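Local coordinates for CELL WALL surface anchor family protein (PDB 2WW8) that serves as the adhesin of the pneumococcal pilus, an elongated multidomain surface protein that recognises host cells and binds magnesium and calcium ions, at residues I94-E103 with K115-K123; E288-L299 with Y491-S499. All coordinates share one frame; numbering follows the deposited sequence.

Interaction 1: residues I94-E103 with K115-K123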
loop_
_atom_site.group_PDB
_atom_site.type_symbol
_atom_site.label_atom_id
_atom_site.label_comp_id
_atom_site.label_asym_id
_atom_site.label_seq_id
_atom_site.Cartn_x
_atom_site.Cartn_y
_atom_site.Cartn_z
ATOM N N ILE A 94 26.772 28.013 -18.223
ATOM C CA ILE A 94 26.710 29.460 -18.287
ATOM C C ILE A 94 26.117 29.953 -16.974
ATOM O O ILE A 94 25.089 29.466 -16.499
ATOM C CB ILE A 94 25.915 29.951 -19.523
ATOM C CG1 ILE A 94 26.349 29.208 -20.794
ATOM C CG2 ILE A 94 26.028 31.466 -19.669
ATOM C CD1 ILE A 94 25.307 29.198 -21.912
ATOM N N LYS A 95 26.793 30.929 -16.388
ATOM C CA LYS A 95 26.426 31.434 -15.084
ATOM C C LYS A 95 25.327 32.466 -15.246
ATOM O O LYS A 95 25.245 33.123 -16.278
ATOM C CB LYS A 95 27.643 32.054 -14.413
ATOM C CG LYS A 95 28.740 31.037 -14.171
ATOM C CD LYS A 95 30.033 31.774 -13.907
ATOM C CE LYS A 95 31.156 30.833 -13.503
ATOM N NZ LYS A 95 32.407 31.516 -13.920
ATOM N N PRO A 96 24.455 32.581 -14.233
ATOM C CA PRO A 96 23.467 33.653 -14.114
ATOM C C PRO A 96 23.976 34.998 -14.659
ATOM O O PRO A 96 25.148 35.307 -14.477
ATOM C CB PRO A 96 23.271 33.742 -12.596
ATOM C CG PRO A 96 23.533 32.331 -12.098
ATOM C CD PRO A 96 24.331 31.591 -13.146
ATOM N N GLY A 97 23.130 35.795 -15.310
ATOM C CA GLY A 97 23.551 37.081 -15.860
ATOM C C GLY A 97 23.127 37.326 -17.297
ATOM O O GLY A 97 22.315 36.579 -17.861
ATOM N N THR A 98 23.693 38.379 -17.886
ATOM C CA THR A 98 23.322 38.835 -19.227
ATOM C C THR A 98 24.521 38.746 -20.157
ATOM O O THR A 98 25.632 39.099 -19.770
ATOM C CB THR A 98 22.786 40.272 -19.154
ATOM O OG1 THR A 98 21.731 40.282 -18.188
ATOM C CG2 THR A 98 22.233 40.747 -20.497
ATOM N N TYR A 99 24.297 38.252 -21.372
ATOM C CA TYR A 99 25.383 37.990 -22.313
ATOM C C TYR A 99 25.109 38.588 -23.695
ATOM O O TYR A 99 23.948 38.698 -24.105
ATOM C CB TYR A 99 25.647 36.484 -22.440
ATOM C CG TYR A 99 26.063 35.810 -21.149
ATOM C CD1 TYR A 99 25.170 35.681 -20.068
ATOM C CD2 TYR A 99 27.351 35.293 -21.005
ATOM C CE1 TYR A 99 25.553 35.079 -18.881
ATOM C CE2 TYR A 99 27.746 34.679 -19.812
ATOM C CZ TYR A 99 26.842 34.581 -18.758
ATOM O OH TYR A 99 27.257 33.982 -17.590
ATOM N N THR A 100 26.181 38.992 -24.385
ATOM C CA THR A 100 26.116 39.201 -25.829
ATOM C C THR A 100 26.826 38.044 -26.528
ATOM O O THR A 100 27.945 37.664 -26.160
ATOM C CB THR A 100 26.624 40.588 -26.308
ATOM O OG1 THR A 100 25.991 41.614 -25.536
ATOM C CG2 THR A 100 26.283 40.833 -27.791
ATOM N N LEU A 101 26.100 37.483 -27.495
ATOM C CA LEU A 101 26.536 36.432 -28.416
ATOM C C LEU A 101 26.779 37.041 -29.799
ATOM O O LEU A 101 25.904 37.713 -30.372
ATOM C CB LEU A 101 25.456 35.353 -28.551
ATOM C CG LEU A 101 25.638 33.883 -28.970
ATOM C CD1 LEU A 101 24.719 33.583 -30.157
ATOM C CD2 LEU A 101 27.051 33.376 -29.266
ATOM N N THR A 102 27.980 36.789 -30.318
ATOM C CA THR A 102 28.426 37.287 -31.630
ATOM C C THR A 102 29.067 36.160 -32.439
ATOM O O THR A 102 29.766 35.281 -31.912
ATOM C CB THR A 102 29.472 38.426 -31.530
ATOM O OG1 THR A 102 30.440 38.078 -30.532
ATOM C CG2 THR A 102 28.838 39.779 -31.192
ATOM N N GLU A 103 28.797 36.200 -33.740
ATOM C CA GLU A 103 29.548 35.399 -34.694
ATOM C C GLU A 103 30.935 36.047 -34.934
ATOM O O GLU A 103 31.045 37.162 -35.444
ATOM C CB GLU A 103 28.723 35.229 -35.973
ATOM C CG GLU A 103 29.130 34.061 -36.851
ATOM C CD GLU A 103 28.613 34.223 -38.270
ATOM O OE1 GLU A 103 28.444 35.398 -38.717
ATOM O OE2 GLU A 103 28.376 33.189 -38.949
ATOM N N LYS A 115 24.323 40.659 -36.907
ATOM C CA LYS A 115 23.452 40.588 -35.734
ATOM C C LYS A 115 24.181 40.086 -34.488
ATOM O O LYS A 115 24.973 39.137 -34.525
ATOM C CB LYS A 115 22.215 39.737 -36.049
ATOM C CG LYS A 115 21.034 39.829 -35.080
ATOM C CD LYS A 115 19.974 38.794 -35.486
ATOM C CE LYS A 115 18.845 38.581 -34.476
ATOM N NZ LYS A 115 18.051 39.786 -34.126
ATOM N N GLN A 116 23.902 40.783 -33.392
ATOM C CA GLN A 116 24.389 40.433 -32.067
ATOM C C GLN A 116 23.199 40.012 -31.203
ATOM O O GLN A 116 22.210 40.738 -31.101
ATOM C CB GLN A 116 25.048 41.659 -31.444
ATOM C CG GLN A 116 26.430 42.006 -31.956
ATOM C CD GLN A 116 27.136 42.947 -30.994
ATOM O OE1 GLN A 116 26.617 44.016 -30.667
ATOM N NE2 GLN A 116 28.309 42.546 -30.515
ATOM N N TRP A 117 23.281 38.850 -30.567
ATOM C CA TRP A 117 22.161 38.370 -29.741
ATOM C C TRP A 117 22.380 38.567 -28.248
ATOM O O TRP A 117 23.486 38.395 -27.749
ATOM C CB TRP A 117 21.906 36.884 -29.973
ATOM C CG TRP A 117 21.559 36.543 -31.375
ATOM C CD1 TRP A 117 20.305 36.418 -31.909
ATOM C CD2 TRP A 117 22.482 36.271 -32.437
ATOM N NE1 TRP A 117 20.397 36.083 -33.241
ATOM C CE2 TRP A 117 21.720 35.989 -33.590
ATOM C CE3 TRP A 117 23.880 36.238 -32.522
ATOM C CZ2 TRP A 117 22.309 35.680 -34.820
ATOM C CZ3 TRP A 117 24.468 35.930 -33.747
ATOM C CH2 TRP A 117 23.682 35.655 -34.878
ATOM N N THR A 118 21.311 38.910 -27.539
ATOM C CA THR A 118 21.337 38.958 -26.077
ATOM C C THR A 118 20.885 37.629 -25.450
ATOM O O THR A 118 19.890 37.025 -25.851
ATOM C CB THR A 118 20.506 40.157 -25.570
ATOM O OG1 THR A 118 21.053 41.351 -26.136
ATOM C CG2 THR A 118 20.489 40.275 -24.033
ATOM N N VAL A 119 21.651 37.175 -24.468
ATOM C CA VAL A 119 21.413 35.893 -23.810
ATOM C C VAL A 119 21.393 36.094 -22.288
ATOM O O VAL A 119 22.448 36.264 -21.657
ATOM C CB VAL A 119 22.466 34.814 -24.214
ATOM C CG1 VAL A 119 22.300 33.520 -23.397
ATOM C CG2 VAL A 119 22.429 34.528 -25.709
ATOM N N GLU A 120 20.187 36.090 -21.716
ATOM C CA GLU A 120 19.996 36.089 -20.261
ATOM C C GLU A 120 19.879 34.671 -19.666
ATOM O O GLU A 120 19.101 33.833 -20.149
ATOM C CB GLU A 120 18.834 36.999 -19.837
ATOM C CG GLU A 120 17.518 36.764 -20.580
ATOM C CD GLU A 120 16.299 36.896 -19.664
ATOM O OE1 GLU A 120 16.369 37.737 -18.739
ATOM O OE2 GLU A 120 15.285 36.171 -19.855
ATOM N N VAL A 121 20.704 34.412 -18.652
ATOM C CA VAL A 121 20.600 33.215 -17.810
ATOM C C VAL A 121 20.116 33.621 -16.407
ATOM O O VAL A 121 20.782 34.397 -15.700
ATOM C CB VAL A 121 21.896 32.368 -17.768
ATOM C CG1 VAL A 121 21.691 31.106 -16.950
ATOM C CG2 VAL A 121 22.312 31.964 -19.165
ATOM N N GLU A 122 18.937 33.109 -16.040
ATOM C CA GLU A 122 18.312 33.373 -14.741
ATOM C C GLU A 122 19.041 32.663 -13.599
ATOM O O GLU A 122 19.775 31.700 -13.840
ATOM C CB GLU A 122 16.867 32.882 -14.747
ATOM C CG GLU A 122 15.953 33.435 -15.814
ATOM C CD GLU A 122 15.280 34.699 -15.360
ATOM O OE1 GLU A 122 14.395 34.641 -14.477
ATOM O OE2 GLU A 122 15.655 35.757 -15.909
ATOM N N LYS A 123 18.811 33.122 -12.369
ATOM C CA LYS A 123 19.341 32.450 -11.178
ATOM C C LYS A 123 19.130 30.926 -11.098
ATOM O O LYS A 123 19.980 30.252 -10.518
ATOM C CB LYS A 123 18.862 33.129 -9.892
ATOM C CG LYS A 123 18.977 34.629 -9.964
ATOM C CD LYS A 123 19.089 35.240 -8.583
ATOM C CE LYS A 123 19.487 36.693 -8.774
ATOM N NZ LYS A 123 18.638 37.606 -7.965
HETATM O O HOH W 1 27.097 37.858 -35.249
#
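Y99 and V119 face each other, as do L101 and W117 and G97 and V121, in the antiparallel beta hairpin of strands 97-103 and 116-121, part of a prealbumin-like domain of the transthyretin clan. All three are hydrogen-bonded pairs. Their bonds are not equal: L101 N to W117 O, at 2.8 Å, is almost straight (178° at the hydrogen), whereas Y99 N to V119 O, at 2.7 Å, is bent and weak.

The tight side is the face bearing Y99, L101, W117, V119 and V121, all buried. With its CG opposite the backbone N (chi1 -156°), L101 brings CD1 to 3.7 Å from CE3 of the W117 indole. At the other end I94 comes over the same face, its CG2 lying 3.8 Å from V121 CG2 with the two side chains crossing at about a right angle. That I94 methyl also sits over the rim of one face of the Y99 ring, 3.3 Å above its plane. Strand 66-71 adds F67 beside L101 and L69 beside Y99, and V129 packs on W117.

The reverse face is looser and only partly shielded from solvent. T98 CG2 and T118 CG2 meet at 4.0 Å, E120 turns its carboxylate away from strand 97-103, and T100 OG1 bonds instead to N72. Where the strands part, a water accepts from E103 N and donates to K115 O. Back on the packed side, the hydroxyl of Y99 has a partner: OH donates to K95 O at 2.6 Å, approaching 30° out of the carbonyl plane.

Interaction 2: residues E288-L299 with Y491-S499; sequences EKGVADKNGKRL and YIWLNWRES
A short antiparallel beta pairing between A292 and N495 joins strand 284-292 to strand 489-496, linking two insertions in what is consistent with a von Willebrand factor A-type domain, outside its parallel sheet. Its two backbone bonds are matched: A292 N to N495 O is 3.0 Å and N495 N to A292 O is 2.9 Å.

Beyond this pair the contact rests on R497. CG stands between the backbone N and carbonyl carbon (chi1 82°), and the chain then runs extended toward G290. There NH1 donates to G290 O at 3.1 Å (156° at the hydrogen), in the carbonyl plane and on a lone pair. R298 lies across this chain: R497 CD sits over the centre of the R298 guanidinium, 3.3 Å from CZ, and the two guanidinium planes are 25° apart. R298 is itself gripped at its edge, with NH1 and NH2 both donating to K289 O and NH2 forming a salt bridge to E288 OE1 at 2.9 Å. One water bridges E288 OE1, R497 NE and S499 OG. The carboxylate thus bonds R298 directly but R497 only through this water; its charge, with that of D444, which forms a salt bridge with R497 NH1, probably offsets the two arginines.

The far end mixes apolar and polar contacts. V291 CG2 meets L494 CD2 at 3.8 Å. D293 touches I492 CG2 through its CB at 3.5 Å, while its OD2 bonds to A481 N. K294, bent late in its chain, lies alongside W493 with CD 3.7 Å from W493 CB, and a water links K294 N to W493 O.

Strand 461-467 flanks the 491-499 side, where F465 packs on L494 and V467 on I492. Strand 311-315 borders the other segment through S311 and F312, and strand 298-299 completes the hairpin after the D293-G296 type I turn.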
loop_
_atom_site.group_PDB
_atom_site.type_symbol
_atom_site.label_atom_id
_atom_site.label_comp_id
_atom_site.label_asym_id
_atom_site.label_seq_id
_atom_site.Cartn_x
_atom_site.Cartn_y
_atom_site.Cartn_z
ATOM N N GLU A 288 -18.461 -44.428 27.779
ATOM C CA GLU A 288 -19.395 -45.526 27.750
ATOM C C GLU A 288 -20.775 -45.093 27.334
ATOM O O GLU A 288 -21.220 -43.965 27.627
ATOM C CB GLU A 288 -19.499 -46.261 29.085
ATOM C CG GLU A 288 -18.306 -47.118 29.417
ATOM C CD GLU A 288 -18.579 -47.953 30.687
ATOM O OE1 GLU A 288 -19.740 -48.383 30.927
ATOM O OE2 GLU A 288 -17.633 -48.194 31.458
ATOM N N LYS A 289 -21.463 -46.026 26.670
ATOM C CA LYS A 289 -22.821 -45.768 26.221
ATOM C C LYS A 289 -23.694 -47.014 26.425
ATOM O O LYS A 289 -23.162 -48.079 26.751
ATOM C CB LYS A 289 -22.764 -45.478 24.724
ATOM C CG LYS A 289 -22.093 -44.175 24.369
ATOM C CD LYS A 289 -22.855 -42.962 24.800
ATOM C CE LYS A 289 -21.925 -41.770 24.542
ATOM N NZ LYS A 289 -22.681 -40.458 24.748
ATOM N N GLY A 290 -25.010 -46.860 26.280
ATOM C CA GLY A 290 -25.884 -48.021 26.293
ATOM C C GLY A 290 -26.682 -48.065 27.594
ATOM O O GLY A 290 -26.534 -47.236 28.537
ATOM N N VAL A 291 -27.545 -49.067 27.594
ATOM C CA VAL A 291 -28.488 -49.328 28.688
ATOM C C VAL A 291 -28.114 -50.670 29.308
ATOM O O VAL A 291 -26.984 -51.135 29.142
ATOM C CB VAL A 291 -29.894 -49.284 28.166
ATOM C CG1 VAL A 291 -30.247 -47.831 27.829
ATOM C CG2 VAL A 291 -30.106 -50.305 26.985
ATOM N N ALA A 292 -29.022 -51.256 30.082
ATOM C CA ALA A 292 -28.669 -52.496 30.755
ATOM C C ALA A 292 -29.933 -53.358 30.855
ATOM O O ALA A 292 -31.040 -52.827 30.793
ATOM C CB ALA A 292 -28.098 -52.184 32.165
ATOM N N ASP A 293 -29.781 -54.659 31.039
ATOM C CA ASP A 293 -30.966 -55.444 31.304
ATOM C C ASP A 293 -31.274 -55.362 32.815
ATOM O O ASP A 293 -30.592 -54.655 33.567
ATOM C CB ASP A 293 -30.829 -56.900 30.838
ATOM C CG ASP A 293 -29.834 -57.752 31.651
ATOM O OD1 ASP A 293 -29.334 -57.306 32.713
ATOM O OD2 ASP A 293 -29.587 -58.891 31.180
ATOM N N LYS A 294 -32.319 -56.055 33.260
ATOM C CA LYS A 294 -32.676 -55.923 34.682
ATOM C C LYS A 294 -31.656 -56.485 35.724
ATOM O O LYS A 294 -31.799 -56.170 36.896
ATOM C CB LYS A 294 -34.083 -56.488 34.951
ATOM C CG LYS A 294 -35.236 -55.627 34.356
ATOM C CD LYS A 294 -36.587 -56.436 34.227
ATOM C CE LYS A 294 -37.527 -56.494 35.476
ATOM N NZ LYS A 294 -37.743 -55.111 35.995
ATOM N N ASN A 295 -30.689 -57.320 35.337
ATOM C CA ASN A 295 -29.596 -57.739 36.231
ATOM C C ASN A 295 -28.359 -56.839 36.084
ATOM O O ASN A 295 -27.285 -57.175 36.609
ATOM C CB ASN A 295 -29.189 -59.164 35.893
ATOM C CG ASN A 295 -30.361 -60.104 35.886
ATOM O OD1 ASN A 295 -31.180 -60.072 36.803
ATOM N ND2 ASN A 295 -30.451 -60.974 34.872
ATOM N N GLY A 296 -28.494 -55.737 35.355
ATOM C CA GLY A 296 -27.420 -54.799 35.062
ATOM C C GLY A 296 -26.383 -55.142 33.989
ATOM O O GLY A 296 -25.378 -54.460 33.847
ATOM N N LYS A 297 -26.625 -56.173 33.194
ATOM C CA LYS A 297 -25.738 -56.551 32.120
ATOM C C LYS A 297 -25.934 -55.528 31.005
ATOM O O LYS A 297 -27.041 -55.153 30.591
ATOM C CB LYS A 297 -26.058 -57.998 31.811
ATOM C CG LYS A 297 -25.763 -58.548 30.478
ATOM C CD LYS A 297 -24.361 -58.909 30.317
ATOM C CE LYS A 297 -24.252 -60.088 29.360
ATOM N NZ LYS A 297 -22.742 -60.303 29.355
ATOM N N ARG A 298 -24.799 -54.994 30.576
ATOM C CA ARG A 298 -24.796 -53.807 29.721
ATOM C C ARG A 298 -25.055 -54.175 28.254
ATOM O O ARG A 298 -24.662 -55.256 27.793
ATOM C CB ARG A 298 -23.434 -53.114 29.890
ATOM C CG ARG A 298 -23.263 -52.556 31.306
ATOM C CD ARG A 298 -23.847 -51.166 31.317
ATOM N NE ARG A 298 -22.808 -50.370 30.666
ATOM C CZ ARG A 298 -22.885 -49.789 29.471
ATOM N NH1 ARG A 298 -23.997 -49.857 28.705
ATOM N NH2 ARG A 298 -21.800 -49.124 29.068
ATOM N N LEU A 299 -25.682 -53.274 27.510
ATOM C CA LEU A 299 -25.899 -53.529 26.079
ATOM C C LEU A 299 -26.152 -52.210 25.369
ATOM O O LEU A 299 -26.699 -51.304 25.974
ATOM C CB LEU A 299 -27.053 -54.484 25.792
ATOM C CG LEU A 299 -28.502 -54.014 25.871
ATOM C CD1 LEU A 299 -29.406 -54.769 24.926
ATOM C CD2 LEU A 299 -28.970 -54.251 27.321
ATOM N N TYR A 491 -37.379 -60.899 23.830
ATOM C CA TYR A 491 -37.153 -59.500 24.161
ATOM C C TYR A 491 -36.365 -59.437 25.503
ATOM O O TYR A 491 -36.326 -60.421 26.236
ATOM C CB TYR A 491 -38.488 -58.725 24.179
ATOM C CG TYR A 491 -39.487 -59.186 25.213
ATOM C CD1 TYR A 491 -40.439 -60.168 24.920
ATOM C CD2 TYR A 491 -39.495 -58.625 26.491
ATOM C CE1 TYR A 491 -41.372 -60.589 25.877
ATOM C CE2 TYR A 491 -40.402 -59.051 27.457
ATOM C CZ TYR A 491 -41.325 -60.005 27.154
ATOM O OH TYR A 491 -42.177 -60.362 28.195
ATOM N N ILE A 492 -35.714 -58.301 25.746
ATOM C CA ILE A 492 -34.919 -58.020 26.913
ATOM C C ILE A 492 -35.472 -56.697 27.467
ATOM O O ILE A 492 -35.405 -55.664 26.774
ATOM C CB ILE A 492 -33.394 -57.849 26.565
ATOM C CG1 ILE A 492 -32.827 -59.172 25.995
ATOM C CG2 ILE A 492 -32.652 -57.360 27.852
ATOM C CD1 ILE A 492 -31.387 -59.031 25.367
ATOM N N TRP A 493 -36.037 -56.755 28.673
ATOM C CA TRP A 493 -36.504 -55.494 29.259
ATOM C C TRP A 493 -35.340 -54.564 29.500
ATOM O O TRP A 493 -34.312 -55.001 30.042
ATOM C CB TRP A 493 -37.150 -55.748 30.622
ATOM C CG TRP A 493 -38.480 -56.457 30.580
ATOM C CD1 TRP A 493 -38.784 -57.666 31.174
ATOM C CD2 TRP A 493 -39.687 -56.004 29.945
ATOM N NE1 TRP A 493 -40.096 -57.974 30.937
ATOM C CE2 TRP A 493 -40.670 -56.986 30.176
ATOM C CE3 TRP A 493 -40.020 -54.879 29.191
ATOM C CZ2 TRP A 493 -41.991 -56.864 29.701
ATOM C CZ3 TRP A 493 -41.345 -54.745 28.715
ATOM C CH2 TRP A 493 -42.319 -55.747 28.974
ATOM N N LEU A 494 -35.492 -53.287 29.131
ATOM C CA LEU A 494 -34.439 -52.307 29.303
ATOM C C LEU A 494 -34.542 -51.381 30.521
ATOM O O LEU A 494 -35.639 -50.877 30.834
ATOM C CB LEU A 494 -34.313 -51.407 28.066
ATOM C CG LEU A 494 -34.143 -52.111 26.716
ATOM C CD1 LEU A 494 -34.246 -51.124 25.565
ATOM C CD2 LEU A 494 -32.843 -52.989 26.668
ATOM N N ASN A 495 -33.383 -51.104 31.111
ATOM C CA ASN A 495 -33.288 -50.183 32.240
ATOM C C ASN A 495 -32.167 -49.222 31.876
ATOM O O ASN A 495 -31.247 -49.580 31.117
ATOM C CB ASN A 495 -32.862 -50.868 33.557
ATOM C CG ASN A 495 -33.977 -51.573 34.288
ATOM O OD1 ASN A 495 -35.147 -51.572 33.913
ATOM N ND2 ASN A 495 -33.594 -52.189 35.401
ATOM N N TRP A 496 -32.223 -47.986 32.395
ATOM C CA TRP A 496 -31.018 -47.112 32.267
ATOM C C TRP A 496 -29.828 -47.726 33.086
ATOM O O TRP A 496 -30.056 -48.314 34.166
ATOM C CB TRP A 496 -31.339 -45.727 32.893
ATOM C CG TRP A 496 -32.475 -45.092 32.232
ATOM C CD1 TRP A 496 -33.728 -44.917 32.742
ATOM C CD2 TRP A 496 -32.503 -44.551 30.894
ATOM N NE1 TRP A 496 -34.535 -44.337 31.811
ATOM C CE2 TRP A 496 -33.808 -44.080 30.677
ATOM C CE3 TRP A 496 -31.549 -44.427 29.871
ATOM C CZ2 TRP A 496 -34.213 -43.483 29.474
ATOM C CZ3 TRP A 496 -31.940 -43.833 28.673
ATOM C CH2 TRP A 496 -33.266 -43.368 28.492
ATOM N N ARG A 497 -28.594 -47.644 32.595
ATOM C CA ARG A 497 -27.438 -48.143 33.354
ATOM C C ARG A 497 -27.171 -47.311 34.623
ATOM O O ARG A 497 -27.581 -46.127 34.692
ATOM C CB ARG A 497 -26.205 -48.290 32.422
ATOM C CG ARG A 497 -25.439 -47.027 32.157
ATOM C CD ARG A 497 -24.250 -47.324 31.216
ATOM N NE ARG A 497 -23.278 -46.234 31.146
ATOM C CZ ARG A 497 -23.328 -45.247 30.263
ATOM N NH1 ARG A 497 -24.329 -45.202 29.386
ATOM N NH2 ARG A 497 -22.412 -44.270 30.287
ATOM N N GLU A 498 -26.579 -47.974 35.633
ATOM C CA GLU A 498 -26.370 -47.407 36.938
ATOM C C GLU A 498 -25.854 -45.947 36.862
ATOM O O GLU A 498 -26.350 -45.084 37.545
ATOM C CB GLU A 498 -25.335 -48.210 37.727
ATOM C CG GLU A 498 -25.373 -47.827 39.201
ATOM C CD GLU A 498 -24.532 -46.555 39.538
ATOM O OE1 GLU A 498 -23.535 -46.319 38.804
ATOM O OE2 GLU A 498 -24.810 -45.769 40.508
ATOM N N SER A 499 -24.835 -45.703 36.058
ATOM C CA SER A 499 -24.184 -44.381 36.065
ATOM C C SER A 499 -25.042 -43.218 35.538
ATOM O O SER A 499 -24.645 -42.076 35.687
ATOM C CB SER A 499 -22.854 -44.502 35.331
ATOM O OG SER A 499 -23.126 -44.528 33.952
HETATM O O HOH W 2 -21.271 -46.568 33.045
HETATM O O HOH W 3 -28.418 -45.883 30.114
HETATM O O HOH W 4 -33.973 -57.251 31.478
#

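How the interactions relate
Interactions 1 and 2 do not touch: their centres are 116 Å apart, their nearest atoms about 90 Å, and they lie on opposite sides of the centre of the long chain. In sequence they are in series, but their connectivity differs. Interaction 1 spans 11 intervening residues within a single hairpin, whereas interaction 2 brings together segments separated by 191 residues. In interaction 2 the side chain of K289 is about 12 Å from the magnesium ion bound by S234, S236 and D387, too far to coordinate it. The contact thus belongs to insertions of the metal-binding domain without contributing a ligand to the site.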